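Local coordinates for protein CofB (Escherichia coli, PDB 5AX6) that serves as the minor pilin subunit of the CFA/III type IVb pilus of enterotoxigenic bacteria, forms a homotrimer and probably takes part in pilus assembly, at residues D411-S424 and Y470-I482. Residues are numbered along the deposited sequence; the frame is centred on the assembly and turned at random.
Sequences DTKDSNGKYQADFS and YVYLNPKFLSVNI
The F477 ring is covered on both faces: the CB of D411 sits over the middle of one, 3.6 Å from the centroid in a CH-pi contact, and P475 CB lies against the opposite face near the rim, while A421 O and Y472 CD2 come up at its edge. With Y419 and Y472 this phenylalanine makes an aromatic cluster in the C-terminal domain, where the loop following strand 398-409 packs on the type I turn P475-L478 that links strand 468-473 to strand 478-487. The Y419 and F477 rings are near parallel but slid apart, so they barely overlap. The Y419 and Y472 planes stand at 79°. Y472 OH lies at the edge of the Y419 ring, 3.5 Å from Y419 CE1. Y472 OH donates to D411 O (2.8 Å) in the carbonyl plane and accepts from a water that also bonds to Y419 OH and rests over the centre of the Y470 ring. L362 of helix 359-362 touches both Y419 and F477.

K476 runs crosswise to D422. Its chi1 of 59° wedges CG between the backbone N and the carbonyl carbon; the extended chain beyond carries K476 NZ past A421 O to Y419 O, where it donates at 2.6 Å. S357 and a second water also bond to NZ, and that water reaches D422 OD2, bridging charged groups too far apart for a salt bridge. A421 O is buried here without a polar partner; K476 CE lies 3.0 Å from A421 O, a carbon contact.

D422 OD1 closes an Asx turn by accepting from S424 N, and also takes S424 OG. Just beside it, F423 N donates to K476 O at 2.8 Å, with an N-H...O angle of 165°.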
loop_
_atom_site.group_PDB
_atom_site.type_symbol
_atom_site.label_atom_id
_atom_site.label_comp_id
_atom_site.label_asym_id
_atom_site.label_seq_id
_atom_site.Cartn_x
_atom_site.Cartn_y
_atom_site.Cartn_z
ATOM N N ASP A 411 -54.833 8.679 -22.265
ATOM C CA ASP A 411 -55.323 7.932 -23.416
ATOM C C ASP A 411 -56.788 7.508 -23.208
ATOM O O ASP A 411 -57.236 7.324 -22.081
ATOM C CB ASP A 411 -54.437 6.713 -23.672
ATOM C CG ASP A 411 -54.540 6.197 -25.107
ATOM O OD1 ASP A 411 -55.092 6.913 -25.972
ATOM O OD2 ASP A 411 -54.046 5.081 -25.370
ATOM N N THR A 412 -57.523 7.368 -24.305
ATOM C CA THR A 412 -58.903 6.882 -24.255
ATOM C C THR A 412 -59.113 5.876 -25.383
ATOM O O THR A 412 -58.266 5.754 -26.260
ATOM C CB THR A 412 -59.916 8.030 -24.379
ATOM O OG1 THR A 412 -59.679 8.746 -25.600
ATOM C CG2 THR A 412 -59.785 8.985 -23.191
ATOM N N LYS A 413 -60.228 5.149 -25.354
ATOM C CA LYS A 413 -60.502 4.146 -26.382
ATOM C C LYS A 413 -60.600 4.778 -27.768
ATOM O O LYS A 413 -61.167 5.861 -27.923
ATOM C CB LYS A 413 -61.798 3.395 -26.071
ATOM C CG LYS A 413 -61.744 2.518 -24.838
ATOM C CD LYS A 413 -63.128 1.958 -24.523
ATOM C CE LYS A 413 -63.073 0.905 -23.422
ATOM N NZ LYS A 413 -64.061 -0.194 -23.663
ATOM N N ASP A 414 -60.040 4.112 -28.773
ATOM C CA ASP A 414 -60.199 4.585 -30.142
ATOM C C ASP A 414 -61.437 3.938 -30.762
ATOM O O ASP A 414 -62.194 3.253 -30.069
ATOM C CB ASP A 414 -58.949 4.297 -30.978
ATOM C CG ASP A 414 -58.738 2.809 -31.255
ATOM O OD1 ASP A 414 -59.474 1.957 -30.710
ATOM O OD2 ASP A 414 -57.804 2.491 -32.021
ATOM N N SER A 415 -61.631 4.151 -32.060
ATOM C CA SER A 415 -62.789 3.610 -32.775
ATOM C C SER A 415 -62.952 2.112 -32.544
ATOM O O SER A 415 -64.068 1.615 -32.403
ATOM C CB SER A 415 -62.662 3.892 -34.274
ATOM O OG SER A 415 -62.427 5.269 -34.514
ATOM N N ASN A 416 -61.832 1.399 -32.497
ATOM C CA ASN A 416 -61.848 -0.046 -32.306
ATOM C C ASN A 416 -61.815 -0.440 -30.836
ATOM O O ASN A 416 -61.631 -1.613 -30.508
ATOM C CB ASN A 416 -60.670 -0.693 -33.039
ATOM C CG ASN A 416 -60.679 -0.399 -34.527
ATOM O OD1 ASN A 416 -61.734 -0.378 -35.160
ATOM N ND2 ASN A 416 -59.499 -0.166 -35.093
ATOM N N GLY A 417 -61.995 0.541 -29.955
ATOM C CA GLY A 417 -62.027 0.287 -28.524
ATOM C C GLY A 417 -60.676 -0.108 -27.958
ATOM O O GLY A 417 -60.593 -0.810 -26.949
ATOM N N LYS A 418 -59.614 0.351 -28.612
ATOM C CA LYS A 418 -58.256 0.028 -28.193
ATOM C C LYS A 418 -57.515 1.257 -27.672
ATOM O O LYS A 418 -57.858 2.385 -28.010
ATOM C CB LYS A 418 -57.482 -0.588 -29.358
ATOM C CG LYS A 418 -58.073 -1.897 -29.862
ATOM C CD LYS A 418 -57.256 -2.461 -31.014
ATOM C CE LYS A 418 -57.628 -3.908 -31.312
ATOM N NZ LYS A 418 -56.761 -4.487 -32.381
ATOM N N TYR A 419 -56.495 1.026 -26.850
ATOM C CA TYR A 419 -55.651 2.110 -26.355
ATOM C C TYR A 419 -54.322 2.064 -27.105
ATOM O O TYR A 419 -53.587 1.078 -27.022
ATOM C CB TYR A 419 -55.448 1.998 -24.838
ATOM C CG TYR A 419 -56.739 2.135 -24.048
ATOM C CD1 TYR A 419 -57.159 3.373 -23.567
ATOM C CD2 TYR A 419 -57.544 1.031 -23.801
ATOM C CE1 TYR A 419 -58.337 3.501 -22.856
ATOM C CE2 TYR A 419 -58.726 1.150 -23.099
ATOM C CZ TYR A 419 -59.119 2.386 -22.629
ATOM O OH TYR A 419 -60.297 2.509 -21.926
ATOM N N GLN A 420 -54.030 3.120 -27.857
ATOM C CA GLN A 420 -52.871 3.114 -28.747
ATOM C C GLN A 420 -51.592 3.655 -28.088
ATOM O O GLN A 420 -50.493 3.258 -28.460
ATOM C CB GLN A 420 -53.173 3.912 -30.020
ATOM C CG GLN A 420 -54.278 3.309 -30.893
ATOM C CD GLN A 420 -54.047 1.835 -31.213
ATOM O OE1 GLN A 420 -52.908 1.371 -31.312
ATOM N NE2 GLN A 420 -55.138 1.092 -31.370
ATOM N N ALA A 421 -51.730 4.547 -27.113
ATOM C CA ALA A 421 -50.547 5.107 -26.448
ATOM C C ALA A 421 -49.776 4.011 -25.713
ATOM O O ALA A 421 -50.364 3.153 -25.057
ATOM C CB ALA A 421 -50.953 6.225 -25.496
ATOM N N ASP A 422 -48.451 4.029 -25.835
ATOM C CA ASP A 422 -47.625 2.951 -25.310
ATOM C C ASP A 422 -46.223 3.491 -25.011
ATOM O O ASP A 422 -45.512 3.927 -25.917
ATOM C CB ASP A 422 -47.569 1.790 -26.318
ATOM C CG ASP A 422 -46.903 0.546 -25.760
ATOM O OD1 ASP A 422 -46.072 0.647 -24.831
ATOM O OD2 ASP A 422 -47.207 -0.558 -26.268
ATOM N N PHE A 423 -45.828 3.474 -23.743
ATOM C CA PHE A 423 -44.530 4.037 -23.377
ATOM C C PHE A 423 -43.543 2.951 -22.954
ATOM O O PHE A 423 -42.569 3.214 -22.242
ATOM C CB PHE A 423 -44.706 5.085 -22.264
ATOM C CG PHE A 423 -45.542 6.275 -22.674
ATOM C CD1 PHE A 423 -45.513 6.744 -23.983
ATOM C CD2 PHE A 423 -46.345 6.929 -21.754
ATOM C CE1 PHE A 423 -46.280 7.832 -24.369
ATOM C CE2 PHE A 423 -47.120 8.038 -22.124
ATOM C CZ PHE A 423 -47.096 8.485 -23.437
ATOM N N SER A 424 -43.768 1.728 -23.419
ATOM C CA SER A 424 -42.928 0.620 -22.991
ATOM C C SER A 424 -41.477 0.772 -23.468
ATOM O O SER A 424 -40.564 0.226 -22.849
ATOM C CB SER A 424 -43.517 -0.715 -23.477
ATOM O OG SER A 424 -43.494 -0.801 -24.887
ATOM N N TYR A 470 -62.919 7.976 -16.135
ATOM C CA TYR A 470 -62.250 6.693 -16.046
ATOM C C TYR A 470 -61.184 6.684 -14.967
ATOM O O TYR A 470 -60.559 7.704 -14.694
ATOM C CB TYR A 470 -61.600 6.336 -17.383
ATOM C CG TYR A 470 -62.582 5.963 -18.465
ATOM C CD1 TYR A 470 -63.150 4.693 -18.502
ATOM C CD2 TYR A 470 -62.933 6.872 -19.452
ATOM C CE1 TYR A 470 -64.048 4.341 -19.495
ATOM C CE2 TYR A 470 -63.830 6.530 -20.455
ATOM C CZ TYR A 470 -64.385 5.265 -20.467
ATOM O OH TYR A 470 -65.273 4.922 -21.457
ATOM N N VAL A 471 -60.997 5.525 -14.351
ATOM C CA VAL A 471 -59.827 5.283 -13.518
ATOM C C VAL A 471 -59.095 4.098 -14.117
ATOM O O VAL A 471 -59.686 3.035 -14.301
ATOM C CB VAL A 471 -60.195 5.002 -12.054
ATOM C CG1 VAL A 471 -58.941 4.637 -11.258
ATOM C CG2 VAL A 471 -60.902 6.212 -11.437
ATOM N N TYR A 472 -57.818 4.284 -14.443
ATOM C CA TYR A 472 -57.035 3.228 -15.066
ATOM C C TYR A 472 -56.065 2.609 -14.058
ATOM O O TYR A 472 -55.518 3.318 -13.197
ATOM C CB TYR A 472 -56.239 3.766 -16.264
ATOM C CG TYR A 472 -57.044 4.356 -17.402
ATOM C CD1 TYR A 472 -58.177 3.719 -17.906
ATOM C CD2 TYR A 472 -56.643 5.549 -17.999
ATOM C CE1 TYR A 472 -58.900 4.276 -18.967
ATOM C CE2 TYR A 472 -57.348 6.109 -19.042
ATOM C CZ TYR A 472 -58.473 5.469 -19.528
ATOM O OH TYR A 472 -59.152 6.037 -20.577
ATOM N N LEU A 473 -55.846 1.298 -14.181
ATOM C CA LEU A 473 -54.882 0.569 -13.365
ATOM C C LEU A 473 -53.627 0.193 -14.151
ATOM O O LEU A 473 -53.720 -0.416 -15.211
ATOM C CB LEU A 473 -55.517 -0.707 -12.802
ATOM C CG LEU A 473 -54.574 -1.631 -12.030
ATOM C CD1 LEU A 473 -54.151 -0.978 -10.716
ATOM C CD2 LEU A 473 -55.220 -2.993 -11.773
ATOM N N ASN A 474 -52.456 0.543 -13.623
ATOM C CA ASN A 474 -51.175 0.142 -14.213
ATOM C C ASN A 474 -51.111 0.209 -15.739
ATOM O O ASN A 474 -50.856 -0.803 -16.395
ATOM C CB ASN A 474 -50.825 -1.280 -13.778
ATOM C CG ASN A 474 -50.768 -1.432 -12.272
ATOM O OD1 ASN A 474 -50.438 -0.489 -11.550
ATOM N ND2 ASN A 474 -51.101 -2.627 -11.786
ATOM N N PRO A 475 -51.334 1.396 -16.308
ATOM C CA PRO A 475 -51.462 1.563 -17.761
ATOM C C PRO A 475 -50.131 1.656 -18.529
ATOM O O PRO A 475 -49.166 2.238 -18.033
ATOM C CB PRO A 475 -52.233 2.876 -17.891
ATOM C CG PRO A 475 -51.937 3.628 -16.653
ATOM C CD PRO A 475 -51.569 2.651 -15.573
ATOM N N LYS A 476 -50.102 1.091 -19.734
ATOM C CA LYS A 476 -48.910 1.137 -20.584
ATOM C C LYS A 476 -48.593 2.553 -21.045
ATOM O O LYS A 476 -47.507 2.805 -21.587
ATOM C CB LYS A 476 -49.082 0.242 -21.815
ATOM C CG LYS A 476 -50.279 0.653 -22.671
ATOM C CD LYS A 476 -50.312 -0.089 -23.992
ATOM C CE LYS A 476 -51.516 0.359 -24.822
ATOM N NZ LYS A 476 -51.720 -0.480 -26.030
ATOM N N PHE A 477 -49.538 3.472 -20.862
ATOM C CA PHE A 477 -49.285 4.862 -21.227
ATOM C C PHE A 477 -48.938 5.714 -20.004
ATOM O O PHE A 477 -49.190 6.926 -19.963
ATOM C CB PHE A 477 -50.471 5.464 -22.004
ATOM C CG PHE A 477 -51.829 5.070 -21.484
ATOM C CD1 PHE A 477 -52.423 5.774 -20.444
ATOM C CD2 PHE A 477 -52.537 4.019 -22.070
ATOM C CE1 PHE A 477 -53.696 5.425 -19.979
ATOM C CE2 PHE A 477 -53.807 3.662 -21.606
ATOM C CZ PHE A 477 -54.381 4.370 -20.565
ATOM N N LEU A 478 -48.332 5.056 -19.019
ATOM C CA LEU A 478 -47.680 5.715 -17.891
ATOM C C LEU A 478 -46.344 5.022 -17.721
ATOM O O LEU A 478 -46.292 3.797 -17.590
ATOM C CB LEU A 478 -48.509 5.615 -16.601
ATOM C CG LEU A 478 -47.822 6.120 -15.329
ATOM C CD1 LEU A 478 -47.518 7.608 -15.446
ATOM C CD2 LEU A 478 -48.659 5.846 -14.057
ATOM N N SER A 479 -45.255 5.783 -17.752
ATOM C CA SER A 479 -43.952 5.172 -17.538
ATOM C C SER A 479 -43.196 5.932 -16.470
ATOM O O SER A 479 -43.479 7.100 -16.213
ATOM C CB SER A 479 -43.143 5.124 -18.836
ATOM O OG SER A 479 -42.829 6.426 -19.295
ATOM N N VAL A 480 -42.225 5.262 -15.854
ATOM C CA VAL A 480 -41.506 5.855 -14.745
ATOM C C VAL A 480 -40.023 5.569 -14.853
ATOM O O VAL A 480 -39.623 4.559 -15.435
ATOM C CB VAL A 480 -42.006 5.309 -13.386
ATOM C CG1 VAL A 480 -43.391 5.849 -13.061
ATOM C CG2 VAL A 480 -41.948 3.765 -13.365
ATOM N N ASN A 481 -39.222 6.466 -14.288
ATOM C CA ASN A 481 -37.835 6.172 -13.969
ATOM C C ASN A 481 -37.751 5.738 -12.519
ATOM O O ASN A 481 -38.125 6.499 -11.623
ATOM C CB ASN A 481 -36.947 7.394 -14.231
ATOM C CG ASN A 481 -36.899 7.755 -15.707
ATOM O OD1 ASN A 481 -37.244 8.870 -16.107
ATOM N ND2 ASN A 481 -36.491 6.803 -16.517
ATOM N N ILE A 482 -37.272 4.511 -12.309
ATOM C CA ILE A 482 -37.200 3.883 -11.001
ATOM C C ILE A 482 -35.785 4.020 -10.508
ATOM O O ILE A 482 -34.854 3.680 -11.230
ATOM C CB ILE A 482 -37.600 2.389 -11.081
ATOM C CG1 ILE A 482 -39.091 2.279 -11.421
ATOM C CG2 ILE A 482 -37.263 1.648 -9.788
ATOM C CD1 ILE A 482 -39.479 0.918 -11.965
HETATM O O HOH W 1 -61.311 4.938 -21.799
HETATM O O HOH W 2 -49.652 -0.803 -27.523
#